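PDB 4ZAS: CalS13 from Micromonospora echinospora, which probably transfers an amino group to a nucleotide-linked keto sugar, using pyridoxal 5'-phosphate as its cofactor. Local coordinates for residues M37-V48 / I276-R287. Numbering follows the deposited sequence.
Sequences MSPDVSTRVSAV and IGGAIGLSNLER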
loop_
_atom_site.group_PDB
_atom_site.type_symbol
_atom_site.label_atom_id
_atom_site.label_comp_id
_atom_site.label_asym_id
_atom_site.label_seq_id
_atom_site.Cartn_x
_atom_site.Cartn_y
_atom_site.Cartn_z
ATOM N N MET A 37 0.589 -18.903 -11.799
ATOM C CA MET A 37 -0.667 -19.079 -11.088
ATOM C C MET A 37 -1.104 -20.541 -11.165
ATOM O O MET A 37 -1.277 -21.088 -12.249
ATOM C CB MET A 37 -1.760 -18.187 -11.679
ATOM C CG MET A 37 -2.966 -18.035 -10.773
ATOM S SD MET A 37 -2.532 -17.070 -9.310
ATOM C CE MET A 37 -2.021 -15.550 -10.072
ATOM N N SER A 38 -1.245 -21.182 -10.015
ATOM C CA SER A 38 -1.745 -22.540 -9.979
ATOM C C SER A 38 -3.145 -22.535 -10.575
ATOM O O SER A 38 -3.900 -21.583 -10.376
ATOM C CB SER A 38 -1.744 -23.076 -8.550
ATOM O OG SER A 38 -2.428 -24.312 -8.479
ATOM N N PRO A 39 -3.507 -23.586 -11.313
ATOM C CA PRO A 39 -4.865 -23.640 -11.879
ATOM C C PRO A 39 -5.943 -23.861 -10.812
ATOM O O PRO A 39 -7.130 -23.787 -11.106
ATOM C CB PRO A 39 -4.796 -24.830 -12.844
ATOM C CG PRO A 39 -3.724 -25.714 -12.265
ATOM C CD PRO A 39 -2.714 -24.783 -11.645
ATOM N N ASP A 40 -5.508 -24.138 -9.588
ATOM C CA ASP A 40 -6.394 -24.457 -8.476
ATOM C C ASP A 40 -6.888 -23.220 -7.722
ATOM O O ASP A 40 -7.754 -23.316 -6.851
ATOM C CB ASP A 40 -5.659 -25.380 -7.499
ATOM C CG ASP A 40 -5.352 -26.745 -8.096
ATOM O OD1 ASP A 40 -6.171 -27.252 -8.896
ATOM O OD2 ASP A 40 -4.286 -27.312 -7.763
ATOM N N VAL A 41 -6.320 -22.068 -8.061
ATOM C CA VAL A 41 -6.540 -20.829 -7.326
ATOM C C VAL A 41 -8.008 -20.427 -7.276
ATOM O O VAL A 41 -8.492 -19.985 -6.239
ATOM C CB VAL A 41 -5.702 -19.690 -7.923
ATOM C CG1 VAL A 41 -6.059 -18.388 -7.285
ATOM C CG2 VAL A 41 -4.241 -19.945 -7.697
ATOM N N SER A 42 -8.717 -20.608 -8.383
ATOM C CA SER A 42 -10.091 -20.139 -8.484
ATOM C C SER A 42 -10.972 -20.660 -7.356
ATOM O O SER A 42 -11.764 -19.909 -6.785
ATOM C CB SER A 42 -10.683 -20.556 -9.834
ATOM O OG SER A 42 -12.079 -20.308 -9.900
ATOM N N THR A 43 -10.794 -21.929 -7.009
ATOM C CA THR A 43 -11.573 -22.562 -5.953
ATOM C C THR A 43 -11.317 -21.928 -4.584
ATOM O O THR A 43 -12.242 -21.636 -3.827
ATOM C CB THR A 43 -11.268 -24.050 -5.893
ATOM O OG1 THR A 43 -11.635 -24.647 -7.147
ATOM C CG2 THR A 43 -12.045 -24.701 -4.780
ATOM N N ARG A 44 -10.046 -21.751 -4.263
ATOM C CA ARG A 44 -9.657 -21.177 -2.991
ATOM C C ARG A 44 -10.179 -19.735 -2.864
ATOM O O ARG A 44 -10.765 -19.353 -1.847
ATOM C CB ARG A 44 -8.135 -21.231 -2.868
ATOM C CG ARG A 44 -7.615 -22.395 -2.043
ATOM C CD ARG A 44 -6.150 -22.159 -1.713
ATOM N NE ARG A 44 -5.622 -23.096 -0.723
ATOM C CZ ARG A 44 -4.945 -24.204 -1.013
ATOM N NH1 ARG A 44 -4.700 -24.533 -2.277
ATOM N NH2 ARG A 44 -4.504 -24.979 -0.034
ATOM N N VAL A 45 -9.984 -18.957 -3.927
ATOM C CA VAL A 45 -10.353 -17.545 -3.978
ATOM C C VAL A 45 -11.845 -17.406 -3.862
ATOM O O VAL A 45 -12.353 -16.520 -3.197
ATOM C CB VAL A 45 -9.848 -16.885 -5.277
ATOM C CG1 VAL A 45 -10.501 -15.517 -5.496
ATOM C CG2 VAL A 45 -8.356 -16.763 -5.240
ATOM N N SER A 46 -12.545 -18.300 -4.534
ATOM C CA SER A 46 -13.992 -18.319 -4.507
ATOM C C SER A 46 -14.504 -18.473 -3.090
ATOM O O SER A 46 -15.488 -17.847 -2.727
ATOM C CB SER A 46 -14.513 -19.453 -5.389
ATOM O OG SER A 46 -15.918 -19.456 -5.431
ATOM N N ALA A 47 -13.812 -19.265 -2.276
ATOM C CA ALA A 47 -14.206 -19.480 -0.877
ATOM C C ALA A 47 -14.101 -18.201 -0.041
ATOM O O ALA A 47 -14.970 -17.898 0.777
ATOM C CB ALA A 47 -13.364 -20.576 -0.256
ATOM N N VAL A 48 -13.022 -17.470 -0.260
ATOM C CA VAL A 48 -12.805 -16.181 0.356
ATOM C C VAL A 48 -13.916 -15.218 -0.005
ATOM O O VAL A 48 -14.394 -14.469 0.847
ATOM C CB VAL A 48 -11.461 -15.605 -0.075
ATOM C CG1 VAL A 48 -11.471 -14.079 0.007
ATOM C CG2 VAL A 48 -10.368 -16.193 0.760
ATOM N N ILE A 276 -7.757 -12.433 -0.249
ATOM C CA ILE A 276 -7.598 -12.903 -1.611
ATOM C C ILE A 276 -6.128 -13.169 -1.884
ATOM O O ILE A 276 -5.781 -14.189 -2.470
ATOM C CB ILE A 276 -8.229 -11.911 -2.604
ATOM C CG1 ILE A 276 -9.750 -11.916 -2.404
ATOM C CG2 ILE A 276 -7.949 -12.313 -4.034
ATOM C CD1 ILE A 276 -10.420 -10.764 -3.003
ATOM N N GLY A 277 -5.260 -12.282 -1.417
ATOM C CA GLY A 277 -3.830 -12.510 -1.529
ATOM C C GLY A 277 -3.403 -13.771 -0.801
ATOM O O GLY A 277 -2.695 -14.607 -1.351
ATOM N N GLY A 278 -3.853 -13.921 0.437
ATOM C CA GLY A 278 -3.525 -15.099 1.205
ATOM C C GLY A 278 -3.984 -16.365 0.508
ATOM O O GLY A 278 -3.258 -17.348 0.484
ATOM N N ALA A 279 -5.173 -16.341 -0.083
ATOM C CA ALA A 279 -5.697 -17.527 -0.757
ATOM C C ALA A 279 -4.815 -17.945 -1.953
ATOM O O ALA A 279 -4.441 -19.115 -2.083
ATOM C CB ALA A 279 -7.118 -17.278 -1.209
ATOM N N ILE A 280 -4.462 -16.972 -2.793
ATOM C CA ILE A 280 -3.597 -17.180 -3.950
ATOM C C ILE A 280 -2.229 -17.705 -3.521
ATOM O O ILE A 280 -1.705 -18.657 -4.098
ATOM C CB ILE A 280 -3.486 -15.879 -4.739
ATOM C CG1 ILE A 280 -4.877 -15.511 -5.282
ATOM C CG2 ILE A 280 -2.443 -15.990 -5.866
ATOM C CD1 ILE A 280 -4.974 -14.067 -5.784
ATOM N N GLY A 281 -1.669 -17.092 -2.489
ATOM C CA GLY A 281 -0.412 -17.525 -1.913
ATOM C C GLY A 281 -0.399 -18.969 -1.449
ATOM O O GLY A 281 0.592 -19.671 -1.636
ATOM N N LEU A 282 -1.476 -19.397 -0.793
ATOM C CA LEU A 282 -1.587 -20.771 -0.330
ATOM C C LEU A 282 -1.606 -21.769 -1.493
ATOM O O LEU A 282 -1.007 -22.840 -1.399
ATOM C CB LEU A 282 -2.839 -20.947 0.526
ATOM C CG LEU A 282 -2.693 -20.527 1.978
ATOM C CD1 LEU A 282 -4.048 -20.522 2.637
ATOM C CD2 LEU A 282 -1.767 -21.496 2.676
ATOM N N SER A 283 -2.331 -21.429 -2.562
ATOM C CA SER A 283 -2.369 -22.249 -3.769
ATOM C C SER A 283 -1.007 -22.373 -4.407
ATOM O O SER A 283 -0.555 -23.472 -4.747
ATOM C CB SER A 283 -3.327 -21.670 -4.814
ATOM O OG SER A 283 -4.624 -22.203 -4.683
ATOM N N ASN A 284 -0.351 -21.235 -4.566
ATOM C CA ASN A 284 0.872 -21.228 -5.329
ATOM C C ASN A 284 2.023 -21.805 -4.541
ATOM O O ASN A 284 3.013 -22.238 -5.134
ATOM C CB ASN A 284 1.182 -19.818 -5.809
ATOM C CG ASN A 284 0.279 -19.405 -6.945
ATOM O OD1 ASN A 284 -0.212 -20.252 -7.692
ATOM N ND2 ASN A 284 0.046 -18.111 -7.081
ATOM N N LEU A 285 1.889 -21.858 -3.217
ATOM C CA LEU A 285 2.921 -22.507 -2.417
ATOM C C LEU A 285 3.044 -23.984 -2.784
ATOM O O LEU A 285 4.130 -24.570 -2.700
ATOM C CB LEU A 285 2.649 -22.365 -0.930
ATOM C CG LEU A 285 3.143 -21.046 -0.351
ATOM C CD1 LEU A 285 2.695 -20.935 1.102
ATOM C CD2 LEU A 285 4.628 -20.883 -0.476
ATOM N N GLU A 286 1.931 -24.574 -3.209
ATOM C CA GLU A 286 1.907 -25.985 -3.574
ATOM C C GLU A 286 2.676 -26.277 -4.859
ATOM O O GLU A 286 2.990 -27.426 -5.132
ATOM C CB GLU A 286 0.467 -26.459 -3.761
ATOM C CG GLU A 286 -0.371 -26.480 -2.507
ATOM C CD GLU A 286 -1.822 -26.817 -2.813
ATOM O OE1 GLU A 286 -2.316 -26.390 -3.883
ATOM O OE2 GLU A 286 -2.467 -27.511 -1.997
ATOM N N ARG A 287 2.937 -25.256 -5.672
ATOM C CA ARG A 287 3.557 -25.511 -6.960
ATOM C C ARG A 287 4.938 -24.876 -7.107
ATOM O O ARG A 287 5.657 -25.145 -8.069
ATOM C CB ARG A 287 2.622 -25.035 -8.074
ATOM C CG ARG A 287 1.343 -25.846 -8.069
ATOM C CD ARG A 287 0.662 -25.948 -9.405
ATOM N NE ARG A 287 -0.445 -26.905 -9.335
ATOM C CZ ARG A 287 -0.336 -28.218 -9.526
ATOM N NH1 ARG A 287 0.843 -28.767 -9.790
ATOM N NH2 ARG A 287 -1.415 -28.988 -9.441
#
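V41, V45 and V48 lay their branched methyls along I276, A279 and I280. V45 CG2 and V41 CG1 both rest on I280 CG1, the former at 3.7 Å, and V48 CG2 meets the methyl of A279, whose small side chain is consistent with axes 8.6 Å apart at their closest, antiparallel at 153°. Polar bonds fix the turn from S38 to V41 that leads into the helix. N284 OD1 accepts S38 N at 2.7 Å, in the carbonyl plane, while N284 ND2 gives a hydrogen bond to T225 O and a weak one to M37 SD. A chi1 of 171° turns S38 OG to R287 NE, from which it takes a weak bond while capping D40 N. R44 is a knob among A279, L282, S283 and E286: its guanidinium lies with one face over the L282 backbone, and NH1 reaches E286 OE1 at 3.4 Å in a salt bridge. A leucine in its place would probably leave E286 without this counter-charge and S283 OG without its weak bond from NH1. The V48 side chain lies about 4 Å from that of dTDP-binding L54. L282 and V48 touch helix 58-71, while M37 packs on L54, and V45 on V45, of the second subunit.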